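Local coordinates for protein aminotransferase, classes I and II (Silicibacter pomeroyi DSS-3, PDB 3H14) that probably transfers amino groups between L-aspartate and 2-oxoglutarate with the help of pyridoxal 5'-phosphate, at residues P71-R74 / Q75-R79; V87-P91 / G92-I96; A341-P344 / G345-D349; A366-E369 / E370-R374. One frame throughout, in Å; residues are numbered along the deposited sequence. Where two conformers were deposited one is given.

Contact 1. Residues P71-R74 / Q75-R79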
loop_
_atom_site.group_PDB
_atom_site.type_symbol
_atom_site.label_atom_id
_atom_site.label_comp_id
_atom_site.label_asym_id
_atom_site.label_seq_id
_atom_site.Cartn_x
_atom_site.Cartn_y
_atom_site.Cartn_z
ATOM N N PRO A 71 7.693 9.970 -22.575
ATOM C CA PRO A 71 8.678 8.953 -22.973
ATOM C C PRO A 71 9.922 8.837 -22.068
ATOM O O PRO A 71 10.365 7.736 -21.767
ATOM C CB PRO A 71 9.082 9.411 -24.394
ATOM C CG PRO A 71 7.837 10.125 -24.896
ATOM C CD PRO A 71 7.329 10.858 -23.708
ATOM N N ALA A 72 10.504 9.959 -21.666
ATOM C CA ALA A 72 11.651 9.936 -20.750
ATOM C C ALA A 72 11.316 9.261 -19.404
ATOM O O ALA A 72 12.160 8.603 -18.821
ATOM C CB ALA A 72 12.175 11.344 -20.506
ATOM N N LEU A 73 10.106 9.472 -18.902
ATOM C CA LEU A 73 9.676 8.848 -17.624
ATOM C C LEU A 73 9.460 7.345 -17.741
ATOM O O LEU A 73 9.959 6.572 -16.934
ATOM C CB LEU A 73 8.424 9.537 -17.099
ATOM C CG LEU A 73 7.900 9.052 -15.731
ATOM C CD1 LEU A 73 8.950 9.163 -14.622
ATOM C CD2 LEU A 73 6.660 9.842 -15.392
ATOM N N ARG A 74 8.762 6.928 -18.779
ATOM C CA ARG A 74 8.705 5.500 -19.150
ATOM C C ARG A 74 10.074 4.846 -19.270
ATOM O O ARG A 74 10.306 3.763 -18.763
ATOM C CB ARG A 74 7.954 5.333 -20.464
ATOM C CG ARG A 74 6.495 5.757 -20.376
ATOM C CD ARG A 74 5.829 5.718 -21.737
ATOM N NE ARG A 74 5.351 4.392 -22.051
ATOM C CZ ARG A 74 4.851 4.012 -23.219
ATOM N NH1 ARG A 74 4.817 4.841 -24.266
ATOM N NH2 ARG A 74 4.423 2.765 -23.345
ATOM N N GLN A 75 10.981 5.504 -19.974
ATOM C CA GLN A 75 12.349 5.035 -20.116
ATOM C C GLN A 75 13.087 4.971 -18.776
ATOM O O GLN A 75 13.846 4.029 -18.516
ATOM C CB GLN A 75 13.096 5.967 -21.089
ATOM C CG GLN A 75 12.744 5.694 -22.538
ATOM C CD GLN A 75 12.968 6.882 -23.476
ATOM O OE1 GLN A 75 13.748 7.798 -23.180
ATOM N NE2 GLN A 75 12.282 6.863 -24.619
ATOM N N ARG A 76 12.878 5.976 -17.932
ATOM C CA ARG A 76 13.541 5.997 -16.615
ATOM C C ARG A 76 13.042 4.895 -15.683
ATOM O O ARG A 76 13.811 4.344 -14.903
ATOM C CB ARG A 76 13.376 7.350 -15.918
ATOM C CG ARG A 76 14.159 7.503 -14.596
ATOM C CD ARG A 76 15.671 7.389 -14.800
ATOM N NE ARG A 76 16.411 7.385 -13.544
ATOM C CZ ARG A 76 16.581 6.322 -12.765
ATOM N NH1 ARG A 76 16.038 5.150 -13.072
ATOM N NH2 ARG A 76 17.286 6.428 -11.653
ATOM N N ILE A 77 11.748 4.628 -15.724
ATOM C CA ILE A 77 11.175 3.519 -14.969
ATOM C C ILE A 77 11.760 2.161 -15.455
ATOM O O ILE A 77 12.184 1.332 -14.640
ATOM C CB ILE A 77 9.644 3.557 -15.034
ATOM C CG1 ILE A 77 9.103 4.769 -14.248
ATOM C CG2 ILE A 77 9.033 2.260 -14.498
ATOM C CD1 ILE A 77 7.658 5.164 -14.596
ATOM N N ALA A 78 11.802 1.964 -16.769
ATOM C CA ALA A 78 12.394 0.768 -17.360
ATOM C C ALA A 78 13.808 0.536 -16.832
ATOM O O ALA A 78 14.157 -0.582 -16.450
ATOM C CB ALA A 78 12.393 0.866 -18.908
ATOM N N ARG A 79 14.606 1.606 -16.757
ATOM C CA ARG A 79 15.954 1.546 -16.174
ATOM C C ARG A 79 15.919 1.108 -14.698
ATOM O O ARG A 79 16.775 0.343 -14.244
ATOM C CB ARG A 79 16.638 2.912 -16.320
ATOM C CG ARG A 79 18.048 3.018 -15.742
ATOM C CD ARG A 79 18.698 4.342 -16.156
ATOM N NE ARG A 79 19.313 5.033 -15.020
ATOM C CZ ARG A 79 19.591 6.334 -14.994
ATOM N NH1 ARG A 79 19.299 7.118 -16.032
ATOM N NH2 ARG A 79 20.141 6.864 -13.903
#
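Leu73 and Ile77, one helical turn apart, turn their side chains to the same buried flank and meet at a slant, Leu73 CG lying 4.1 Å from Ile77 CD1. Two different first torsions produce this meeting: Leu73 places CG opposite its own nitrogen (chi1 -177°), whereas Ile77 keeps CG1 beside its nitrogen, which brings CD1 close to the carbonyl oxygen of Leu73. That same oxygen receives the amide of Ile77 (N to O 2.9 Å); the backbone bond and the apolar contact thus share one i to i+4 step. On another flank, Gln75 sends its chain back toward the start of the helix. Its side-chain amide lies against the Pro71 carbonyl, with Gln75 CD 3.2 Å from Pro71 O and Gln75 NE2 4.1 Å from Pro71 CB, while Pro71 O takes the backbone N-H of Gln75. Farther along, the guanidinium groups of Arg76 and Arg79 overlap face to face with an offset; Asp276 pairs with Arg76 and Glu83 with Arg79, which probably eases the juxtaposed charges. This first part of helix 71-85 is set between two neighbours: Leu73 and Ile77 rest on Ile96 of strand 94-97, and Ala72 and Arg76 on Leu272 of helix 265-274.

Contact 2. Residues V87-P91 / G92-I96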
loop_
_atom_site.group_PDB
_atom_site.type_symbol
_atom_site.label_atom_id
_atom_site.label_comp_id
_atom_site.label_asym_id
_atom_site.label_seq_id
_atom_site.Cartn_x
_atom_site.Cartn_y
_atom_site.Cartn_z
ATOM N N VAL A 87 16.005 -6.910 -14.126
ATOM C CA VAL A 87 15.035 -7.220 -15.170
ATOM C C VAL A 87 15.200 -6.282 -16.362
ATOM O O VAL A 87 15.167 -5.066 -16.200
ATOM C CB VAL A 87 13.583 -7.140 -14.644
ATOM C CG1 VAL A 87 12.615 -7.008 -15.777
ATOM C CG2 VAL A 87 13.256 -8.382 -13.820
ATOM N N ASP A 88 15.364 -6.853 -17.557
ATOM C CA ASP A 88 15.457 -6.084 -18.797
ATOM C C ASP A 88 14.043 -5.819 -19.304
ATOM O O ASP A 88 13.349 -6.740 -19.727
ATOM C CB ASP A 88 16.261 -6.867 -19.842
ATOM C CG ASP A 88 16.653 -6.016 -21.063
ATOM O OD1 ASP A 88 17.842 -5.614 -21.137
ATOM O OD2 ASP A 88 15.788 -5.759 -21.946
ATOM N N LEU A 89 13.611 -4.561 -19.261
ATOM C CA LEU A 89 12.231 -4.231 -19.574
ATOM C C LEU A 89 12.169 -3.196 -20.666
ATOM O O LEU A 89 12.851 -2.198 -20.596
ATOM C CB LEU A 89 11.527 -3.696 -18.323
ATOM C CG LEU A 89 10.032 -3.348 -18.407
ATOM C CD1 LEU A 89 9.173 -4.600 -18.679
ATOM C CD2 LEU A 89 9.594 -2.626 -17.118
ATOM N N ASP A 90 11.329 -3.443 -21.659
ATOM C CA ASP A 90 11.069 -2.488 -22.716
ATOM C C ASP A 90 10.220 -1.346 -22.141
ATOM O O ASP A 90 9.209 -1.607 -21.483
ATOM C CB ASP A 90 10.336 -3.199 -23.851
ATOM C CG ASP A 90 9.795 -2.253 -24.898
ATOM O OD1 ASP A 90 10.446 -1.251 -25.232
ATOM O OD2 ASP A 90 8.687 -2.530 -25.394
ATOM N N PRO A 91 10.646 -0.083 -22.337
ATOM C CA PRO A 91 9.827 1.055 -21.880
ATOM C C PRO A 91 8.450 1.152 -22.488
ATOM O O PRO A 91 7.579 1.781 -21.908
ATOM C CB PRO A 91 10.664 2.290 -22.247
ATOM C CG PRO A 91 11.794 1.812 -23.065
ATOM C CD PRO A 91 11.945 0.347 -22.893
ATOM N N GLY A 92 8.247 0.520 -23.637
ATOM C CA GLY A 92 6.931 0.445 -24.255
ATOM C C GLY A 92 5.901 -0.248 -23.380
ATOM O O GLY A 92 4.712 -0.049 -23.557
ATOM N N ARG A 93 6.358 -1.090 -22.456
ATOM C CA ARG A 93 5.452 -1.816 -21.543
ATOM C C ARG A 93 5.123 -1.040 -20.268
ATOM O O ARG A 93 4.324 -1.516 -19.487
ATOM C CB ARG A 93 6.062 -3.184 -21.161
ATOM C CG ARG A 93 5.949 -4.207 -22.285
ATOM C CD ARG A 93 6.781 -5.431 -22.026
ATOM N NE ARG A 93 6.257 -6.125 -20.868
ATOM C CZ ARG A 93 6.885 -7.064 -20.179
ATOM N NH1 ARG A 93 8.077 -7.517 -20.558
ATOM N NH2 ARG A 93 6.277 -7.598 -19.123
ATOM N N VAL A 94 5.785 0.105 -20.048
ATOM C CA VAL A 94 5.537 0.971 -18.886
ATOM C C VAL A 94 4.428 1.938 -19.272
ATOM O O VAL A 94 4.521 2.613 -20.299
ATOM C CB VAL A 94 6.812 1.734 -18.451
ATOM C CG1 VAL A 94 6.536 2.732 -17.215
ATOM C CG2 VAL A 94 7.883 0.763 -18.116
ATOM N N VAL A 95 3.328 1.928 -18.513
ATOM C CA VAL A 95 2.232 2.843 -18.672
ATOM C C VAL A 95 2.196 3.795 -17.449
ATOM O O VAL A 95 2.095 3.343 -16.303
ATOM C CB VAL A 95 0.901 2.079 -18.771
ATOM C CG1 VAL A 95 -0.290 3.020 -18.883
ATOM C CG2 VAL A 95 0.922 1.122 -19.950
ATOM N N ILE A 96 2.252 5.097 -17.712
ATOM C CA ILE A 96 2.208 6.100 -16.673
ATOM C C ILE A 96 0.750 6.328 -16.305
ATOM O O ILE A 96 -0.089 6.510 -17.179
ATOM C CB ILE A 96 2.812 7.409 -17.157
ATOM C CG1 ILE A 96 4.242 7.181 -17.659
ATOM C CG2 ILE A 96 2.757 8.451 -16.036
ATOM C CD1 ILE A 96 5.156 6.328 -16.716
HETATM O O HOH W 1 10.227 -6.261 -22.062
#
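Leu89, Asp90 and Pro91 meet Arg93 and Val94 in a local turn contact, at the point where the loop after helix 71-85 bends into strand 94-97. Two backbone bonds draw the bend together: Arg93 N donates to Asp90 O, and Val94 N to Pro91 O, each at 3.1 Å. Both donors stand well above the carbonyl planes, by 51° and 65°, as is consistent with the tight winding of a 3-10 turn. A weaker bond, 3.2 Å from Gly92 N to Asp90 OD1, joins them from the side chain. With a chi1 of 170° the Asp90 carboxylate points away from the backbone N, which swings OD1 forward to the amide two residues on. An Asx turn is thus combined with a short 3-10 segment that leads directly into the edge strand of the seven-stranded sheet of the large, cofactor-binding domain of this fold type. Beside these bonds, Leu89 divides its two methyls between two partners. CD1 lies over one face of the Arg93 guanidinium, displaced toward its rim, with Leu89 CD1 3.6 Å from Arg93 NH1. Leu89 CD2 meets Val94 CG2 at 3.9 Å, the two side chains crossing at about a right angle. The bent arginine chain is held at its far end by Val244 O, which receives NE, and by a salt bridge from NH2 to Asp220. Water 1 accepts from both Arg93 NH1, at 2.9 Å, and Asp90 N, at 3.1 Å, bridging the arginine tip back to the loop backbone.

Contact 3. Residues A341-P344 / G345-D349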
loop_
_atom_site.group_PDB
_atom_site.type_symbol
_atom_site.label_atom_id
_atom_site.label_comp_id
_atom_site.label_asym_id
_atom_site.label_seq_id
_atom_site.Cartn_x
_atom_site.Cartn_y
_atom_site.Cartn_z
ATOM N N ALA A 341 -2.511 8.627 17.629
ATOM C CA ALA A 341 -3.505 8.168 16.648
ATOM C C ALA A 341 -3.026 6.878 16.017
ATOM O O ALA A 341 -1.935 6.818 15.571
ATOM C CB ALA A 341 -3.746 9.235 15.541
ATOM N N VAL A 342 -3.852 5.850 16.087
ATOM C CA VAL A 342 -3.568 4.552 15.496
ATOM C C VAL A 342 -4.817 4.106 14.758
ATOM O O VAL A 342 -5.896 4.654 14.979
ATOM C CB VAL A 342 -3.128 3.513 16.561
ATOM C CG1 VAL A 342 -1.917 4.058 17.368
ATOM C CG2 VAL A 342 -4.282 3.122 17.450
ATOM N N THR A 343 -4.699 3.088 13.905
ATOM C CA THR A 343 -5.814 2.678 13.048
ATOM C C THR A 343 -6.396 1.330 13.456
ATOM O O THR A 343 -5.673 0.347 13.477
ATOM C CB THR A 343 -5.353 2.509 11.590
ATOM O OG1 THR A 343 -4.732 3.735 11.142
ATOM C CG2 THR A 343 -6.558 2.178 10.714
ATOM N N PRO A 344 -7.700 1.273 13.710
ATOM C CA PRO A 344 -8.270 -0.031 13.991
ATOM C C PRO A 344 -8.139 -0.981 12.789
ATOM O O PRO A 344 -8.135 -0.525 11.639
ATOM C CB PRO A 344 -9.740 0.265 14.242
ATOM C CG PRO A 344 -9.837 1.691 14.470
ATOM C CD PRO A 344 -8.695 2.349 13.829
ATOM N N GLY A 345 -8.049 -2.280 13.062
ATOM C CA GLY A 345 -7.902 -3.271 12.029
ATOM C C GLY A 345 -9.109 -3.527 11.142
ATOM O O GLY A 345 -8.944 -4.132 10.078
ATOM N N LEU A 346 -10.303 -3.060 11.541
ATOM C CA LEU A 346 -11.535 -3.384 10.816
ATOM C C LEU A 346 -11.515 -3.012 9.315
ATOM O O LEU A 346 -12.051 -3.770 8.497
ATOM C CB LEU A 346 -12.754 -2.758 11.489
ATOM C CG LEU A 346 -13.111 -3.354 12.849
ATOM C CD1 LEU A 346 -12.499 -2.487 13.971
ATOM C CD2 LEU A 346 -14.611 -3.472 13.001
ATOM N N ASP A 347 -10.882 -1.892 8.956
ATOM C CA ASP A 347 -10.764 -1.490 7.522
ATOM C C ASP A 347 -10.008 -2.507 6.685
ATOM O O ASP A 347 -10.252 -2.609 5.478
ATOM C CB ASP A 347 -10.035 -0.147 7.354
ATOM C CG ASP A 347 -10.895 1.078 7.726
ATOM O OD1 ASP A 347 -12.159 1.052 7.520
ATOM O OD2 ASP A 347 -10.273 2.078 8.213
ATOM N N PHE A 348 -9.052 -3.216 7.301
ATOM C CA PHE A 348 -8.211 -4.161 6.585
ATOM C C PHE A 348 -8.797 -5.566 6.575
ATOM O O PHE A 348 -8.575 -6.331 5.606
ATOM C CB PHE A 348 -6.797 -4.195 7.173
ATOM C CG PHE A 348 -6.246 -2.835 7.427
ATOM C CD1 PHE A 348 -5.838 -2.032 6.355
ATOM C CD2 PHE A 348 -6.252 -2.283 8.725
ATOM C CE1 PHE A 348 -5.376 -0.748 6.566
ATOM C CE2 PHE A 348 -5.795 -0.965 8.943
ATOM C CZ PHE A 348 -5.364 -0.209 7.860
ATOM N N ASP A 349 -9.525 -5.906 7.634
ATOM C CA ASP A 349 -10.026 -7.271 7.832
ATOM C C ASP A 349 -11.346 -7.150 8.572
ATOM O O ASP A 349 -11.379 -7.072 9.803
ATOM C CB ASP A 349 -8.994 -8.135 8.567
ATOM C CG ASP A 349 -9.401 -9.598 8.661
ATOM O OD1 ASP A 349 -10.601 -9.886 8.567
ATOM O OD2 ASP A 349 -8.516 -10.451 8.856
#
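Thr343 and Phe348 owe their meeting to two first torsions: a chi1 of -55° sets Thr343 OG1 beside the backbone nitrogen and leaves the methyl CG2 on the far side from it, facing the ring, while a chi1 of -46° swings the phenylalanine ring toward the strand end. The two side chains cross at about a right angle. Thr343 CG2 comes within 3.7 Å of Phe348 CE2 and 3.9 Å of Phe348 CZ, an oblique approach to one corner of the ring. Pro344 O reaches the same corner, 3.6 Å from Phe348 CE2. The ring thus bears on both a methyl and a backbone carbonyl of the preceding strand. The turn beyond is gathered by Gly345 O, which accepts from both Phe348 N (2.9 Å) and Asp349 N (3.1 Å). Asp347 directs its carboxylate to the backbone amides of Ile15 and Val16, pinning the N-terminal segment here. The contact lies where strand 340-344 leaves the four-stranded sheet of the small domain of this aminotransferase family: Thr343 and Phe348 both touch Arg358 of strand 356-360, Pro344 lies on helix 327-338, and Phe348 reaches Pro126 of helix 126-134.

Contact 4. Residues A366-E369 / E370-R374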
loop_
_atom_site.group_PDB
_atom_site.type_symbol
_atom_site.label_atom_id
_atom_site.label_comp_id
_atom_site.label_asym_id
_atom_site.label_seq_id
_atom_site.Cartn_x
_atom_site.Cartn_y
_atom_site.Cartn_z
ATOM N N ALA A 366 11.952 11.371 16.082
ATOM C CA ALA A 366 11.533 12.032 17.345
ATOM C C ALA A 366 10.034 11.858 17.647
ATOM O O ALA A 366 9.619 11.703 18.809
ATOM C CB ALA A 366 11.889 13.526 17.295
ATOM N N ASP A 367 9.216 11.901 16.607
ATOM C CA ASP A 367 7.764 11.641 16.751
ATOM C C ASP A 367 7.504 10.178 17.212
ATOM O O ASP A 367 6.636 9.931 18.016
ATOM C CB ASP A 367 7.036 11.834 15.415
ATOM C CG ASP A 367 6.844 13.284 15.048
ATOM O OD1 ASP A 367 7.699 14.093 15.441
ATOM O OD2 ASP A 367 5.845 13.594 14.353
ATOM N N ILE A 368 8.216 9.223 16.622
ATOM C CA ILE A 368 8.080 7.800 16.984
ATOM C C ILE A 368 8.548 7.590 18.432
ATOM O O ILE A 368 7.844 6.982 19.231
ATOM C CB ILE A 368 8.848 6.888 15.990
ATOM C CG1 ILE A 368 8.218 6.945 14.583
ATOM C CG2 ILE A 368 8.936 5.450 16.478
ATOM C CD1 ILE A 368 6.728 7.230 14.519
ATOM N N GLU A 369 9.714 8.138 18.777
ATOM C CA GLU A 369 10.178 8.090 20.158
ATOM C C GLU A 369 9.111 8.630 21.087
ATOM O O GLU A 369 8.766 7.996 22.069
ATOM C CB GLU A 369 11.484 8.866 20.328
ATOM C CG GLU A 369 12.682 8.176 19.704
ATOM C CD GLU A 369 14.011 8.963 19.812
ATOM O OE1 GLU A 369 13.986 10.226 19.880
ATOM O OE2 GLU A 369 15.093 8.292 19.783
ATOM N N GLU A 370 8.583 9.811 20.774
ATOM C CA GLU A 370 7.494 10.400 21.542
ATOM C C GLU A 370 6.230 9.536 21.594
ATOM O O GLU A 370 5.588 9.392 22.664
ATOM C CB GLU A 370 7.162 11.792 20.994
ATOM C CG GLU A 370 6.075 12.561 21.748
ATOM C CD GLU A 370 6.480 12.969 23.159
ATOM O OE1 GLU A 370 7.680 13.262 23.384
ATOM O OE2 GLU A 370 5.594 12.995 24.031
ATOM N N GLY A 371 5.862 8.951 20.459
ATOM C CA GLY A 371 4.699 8.083 20.430
ATOM C C GLY A 371 4.834 6.873 21.345
ATOM O O GLY A 371 3.892 6.495 22.042
ATOM N N LEU A 372 5.995 6.255 21.300
ATOM C CA LEU A 372 6.271 5.077 22.117
ATOM C C LEU A 372 6.279 5.404 23.608
ATOM O O LEU A 372 5.775 4.616 24.389
ATOM C CB LEU A 372 7.554 4.414 21.674
ATOM C CG LEU A 372 7.448 3.819 20.268
ATOM C CD1 LEU A 372 8.796 3.420 19.779
ATOM C CD2 LEU A 372 6.507 2.617 20.240
ATOM N N ASP A 373 6.789 6.587 23.989
ATOM C CA ASP A 373 6.726 7.051 25.390
ATOM C C ASP A 373 5.306 7.214 25.883
ATOM O O ASP A 373 4.961 6.829 27.015
ATOM C CB ASP A 373 7.410 8.404 25.544
ATOM C CG ASP A 373 8.893 8.320 25.451
ATOM O OD1 ASP A 373 9.461 7.209 25.500
ATOM O OD2 ASP A 373 9.518 9.389 25.358
ATOM N N ARG A 374 4.473 7.808 25.034
ATOM C CA ARG A 374 3.085 8.008 25.328
ATOM C C ARG A 374 2.335 6.693 25.464
ATOM O O ARG A 374 1.459 6.564 26.320
ATOM C CB ARG A 374 2.420 8.839 24.215
ATOM C CG ARG A 374 2.967 10.254 24.139
ATOM C CD ARG A 374 2.107 11.172 23.285
ATOM N NE ARG A 374 2.687 12.509 23.184
ATOM C CZ ARG A 374 2.107 13.531 22.558
ATOM N NH1 ARG A 374 0.927 13.383 21.978
ATOM N NH2 ARG A 374 2.710 14.702 22.514
#
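Gly371 N donates to Asp367 O at 2.7 Å, and Leu372 N to Ile368 O at 2.9 Å, two of the four successive backbone bonds that join the halves of this helical stretch. The second runs almost straight out from its carbonyl (C=O...N angle 165°). One turn further on, the side chains add a salt bridge: Arg374 NE reaches Glu370 OE2 at 3.1 Å. The carboxylate oxygen uses its anti lone pair and lies close to the guanidinium plane, giving an edge-on pairing. Glu370 gets there through an extended first torsion (chi1 -177°) followed by a bend at the next bond, while the arginine beyond its first torsion stays extended. Such an i to i+4 acid-base pair lies along one flank of helix 365-381, the long helix that ends the modelled fold. Arg374 uses its NH1 on the backbone oxygen of Arg32, while Asp373 forms a salt bridge with Arg298 of helix 278-302. Away from the charges, Ile368 and Leu372 run side by side and point the same way, with Ile368 CG2 3.9 Å from Leu372 CD1. Leu372 CG also lies 3.4 Å from Ile368 O, beside the carbonyl oxygen that its own amide engages. Both side chains face helix 278-302, Ile368 against Asn291 and Leu372 against Leu299; on another flank Glu370 and Arg374 rest on Ile34 of strand 34-35.

From the N terminus the four contacts follow in series, none enclosing or crossing another, and each closes only a turn of chain. Contact 1 lies in helix 71-85, and contact 2 closes the bend that brings the chain from it into strand 94-97. Their centres are 7 Å apart, and they touch: Arg74 NE lies 2.6 Å from Val94 O, a probable hydrogen bond, and Ile77 meets Ile96, tying helix to edge strand. Contact 3, at the end of strand 340-344, lies beyond the chain's centre from both. Contact 4 follows on helix 365-381, its centre about 20 Å from that of contact 3, in the part of the fold holding the four-stranded sheet.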